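Local coordinates for protein 3-dehydroquinate dehydratase (Thermus thermophilus, PDB 2UYG) that catalyses, as a type II dehydroquinase, the trans-dehydration of 3-dehydroquinate to 3-dehydroshikimate in chorismate biosynthesis, probably through an enolate intermediate, at residues V95-T101 against C119-G125. Numbering follows the deposited sequence.
Sequences VVEVHLT and CRGIVSG
Glu-97 and His-99 each bond through both N and O to 119-125, the alternating pattern of parallel strands, whose short axes run 14° from parallel. Glu-97 N donates to Gly-121 O (3.0 Å), Val-123 N to Glu-97 O and His-99 N to Val-123 O; Gly-125 N reaches His-99 O at 3.3 Å from above the carbonyl plane. At the other end Arg-120 N donates to Val-95 O over 2.8 Å, bent to 139° at the hydrogen. Strand 121-124 is an outer strand of this chain's five-stranded parallel sheet, of the flavodoxin-like fold, and Ile-122 to Ser-124 continue it by antiparallel pairing with a second subunit. On one face Val-96 CG1 and Val-98 CG2 meet Val-123 CG1, against helix 129-140. On the other, His-99, the predicted proton donor, gives NE2-H to Glu-97 OE1 (2.6 Å), in the ring plane and on the carboxylate's anti lone pair. Ser-113 and Thr-115 bond OE1 and OE2 respectively, helping to fix the carboxylate's rotation. Ile-122, with CG1 anti to the backbone N (chi1 176°), runs alongside Glu-97, its CD1 3.3 Å from Glu-97 OE1 and near the imidazole edge, where Ser-124 CB also packs, 3.8 Å from His-99 CD2.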
loop_
_atom_site.group_PDB
_atom_site.type_symbol
_atom_site.label_atom_id
_atom_site.label_comp_id
_atom_site.label_asym_id
_atom_site.label_seq_id
_atom_site.Cartn_x
_atom_site.Cartn_y
_atom_site.Cartn_z
ATOM N N VAL A 95 -11.367 -14.847 27.338
ATOM C CA VAL A 95 -10.091 -15.318 26.879
ATOM C C VAL A 95 -9.018 -14.181 27.049
ATOM O O VAL A 95 -9.240 -13.043 26.626
ATOM C CB VAL A 95 -10.192 -15.709 25.450
ATOM C CG1 VAL A 95 -8.867 -16.222 24.951
ATOM C CG2 VAL A 95 -11.268 -16.777 25.227
ATOM N N VAL A 96 -7.925 -14.488 27.740
ATOM C CA VAL A 96 -6.819 -13.596 27.878
ATOM C C VAL A 96 -5.655 -14.135 27.000
ATOM O O VAL A 96 -5.298 -15.266 27.119
ATOM C CB VAL A 96 -6.295 -13.496 29.310
ATOM C CG1 VAL A 96 -5.204 -12.432 29.375
ATOM C CG2 VAL A 96 -7.450 -13.086 30.313
ATOM N N GLU A 97 -5.141 -13.298 26.103
ATOM C CA GLU A 97 -4.097 -13.663 25.152
ATOM C C GLU A 97 -2.798 -13.297 25.837
ATOM O O GLU A 97 -2.654 -12.223 26.303
ATOM C CB GLU A 97 -4.253 -12.885 23.835
ATOM C CG GLU A 97 -3.198 -13.227 22.842
ATOM C CD GLU A 97 -3.396 -12.620 21.445
ATOM O OE1 GLU A 97 -2.406 -12.062 20.850
ATOM O OE2 GLU A 97 -4.510 -12.683 20.948
ATOM N N VAL A 98 -1.865 -14.190 25.864
ATOM C CA VAL A 98 -0.572 -14.021 26.523
ATOM C C VAL A 98 0.552 -14.332 25.565
ATOM O O VAL A 98 0.442 -15.239 24.712
ATOM C CB VAL A 98 -0.697 -14.990 27.770
ATOM C CG1 VAL A 98 0.505 -15.525 28.225
ATOM C CG2 VAL A 98 -1.441 -14.229 28.889
ATOM N N HIS A 99 1.676 -13.601 25.666
ATOM C CA HIS A 99 2.911 -13.982 24.906
ATOM C C HIS A 99 4.099 -13.715 25.799
ATOM O O HIS A 99 4.090 -12.711 26.490
ATOM C CB HIS A 99 3.116 -13.157 23.637
ATOM C CG HIS A 99 1.915 -13.085 22.782
ATOM N ND1 HIS A 99 1.667 -13.994 21.769
ATOM C CD2 HIS A 99 0.833 -12.271 22.835
ATOM C CE1 HIS A 99 0.518 -13.688 21.201
ATOM N NE2 HIS A 99 -0.017 -12.653 21.830
ATOM N N LEU A 100 5.098 -14.574 25.738
ATOM C CA LEU A 100 6.307 -14.454 26.485
ATOM C C LEU A 100 7.092 -13.217 26.105
ATOM O O LEU A 100 7.621 -12.551 26.978
ATOM C CB LEU A 100 7.217 -15.633 26.178
ATOM C CG LEU A 100 6.590 -16.975 26.616
ATOM C CD1 LEU A 100 7.131 -18.023 25.673
ATOM C CD2 LEU A 100 6.907 -17.250 28.051
ATOM N N THR A 101 7.173 -12.975 24.797
ATOM C CA THR A 101 8.008 -11.932 24.230
ATOM C C THR A 101 7.170 -10.784 23.843
ATOM O O THR A 101 5.957 -10.896 23.735
ATOM C CB THR A 101 8.759 -12.374 22.905
ATOM O OG1 THR A 101 7.825 -12.748 21.869
ATOM C CG2 THR A 101 9.634 -13.550 23.122
ATOM N N CYS A 119 -10.387 -11.150 22.537
ATOM C CA CYS A 119 -10.019 -11.436 23.910
ATOM C C CYS A 119 -10.367 -10.248 24.907
ATOM O O CYS A 119 -10.418 -9.077 24.530
ATOM C CB CYS A 119 -8.492 -11.731 23.930
ATOM S SG CYS A 119 -7.924 -13.232 22.914
ATOM N N ARG A 120 -10.483 -10.557 26.172
ATOM C CA ARG A 120 -10.596 -9.558 27.215
ATOM C C ARG A 120 -9.410 -8.652 27.092
ATOM O O ARG A 120 -9.531 -7.466 27.128
ATOM C CB ARG A 120 -10.546 -10.194 28.639
ATOM C CG ARG A 120 -11.798 -10.642 29.111
ATOM C CD ARG A 120 -12.803 -9.442 29.298
ATOM N NE ARG A 120 -14.076 -10.053 29.593
ATOM C CZ ARG A 120 -14.390 -10.521 30.781
ATOM N NH1 ARG A 120 -15.589 -11.086 30.958
ATOM N NH2 ARG A 120 -13.526 -10.424 31.802
ATOM N N GLY A 121 -8.225 -9.229 26.993
ATOM C CA GLY A 121 -7.037 -8.387 26.966
ATOM C C GLY A 121 -5.854 -9.152 26.510
ATOM O O GLY A 121 -5.994 -10.374 26.185
ATOM N N ILE A 122 -4.720 -8.441 26.508
ATOM C CA ILE A 122 -3.466 -8.961 26.052
ATOM C C ILE A 122 -2.333 -8.599 26.951
ATOM O O ILE A 122 -2.232 -7.467 27.446
ATOM C CB ILE A 122 -3.221 -8.610 24.504
ATOM C CG1 ILE A 122 -1.843 -9.065 24.010
ATOM C CG2 ILE A 122 -3.497 -7.203 24.194
ATOM C CD1 ILE A 122 -1.829 -9.267 22.478
ATOM N N VAL A 123 -1.491 -9.594 27.239
ATOM C CA VAL A 123 -0.323 -9.341 27.988
ATOM C C VAL A 123 0.890 -9.890 27.352
ATOM O O VAL A 123 1.020 -11.086 27.072
ATOM C CB VAL A 123 -0.423 -9.562 29.584
ATOM C CG1 VAL A 123 -1.701 -10.016 30.072
ATOM C CG2 VAL A 123 0.735 -10.203 30.126
ATOM N N SER A 124 1.830 -9.022 27.063
ATOM C CA SER A 124 3.063 -9.602 26.532
ATOM C C SER A 124 4.414 -8.927 26.708
ATOM O O SER A 124 4.502 -7.741 26.819
ATOM C CB SER A 124 2.823 -9.889 25.057
ATOM O OG SER A 124 2.796 -8.707 24.348
ATOM N N GLY A 125 5.466 -9.763 26.774
ATOM C CA GLY A 125 6.846 -9.319 26.957
ATOM C C GLY A 125 7.474 -9.691 28.289
ATOM O O GLY A 125 8.612 -9.443 28.507
#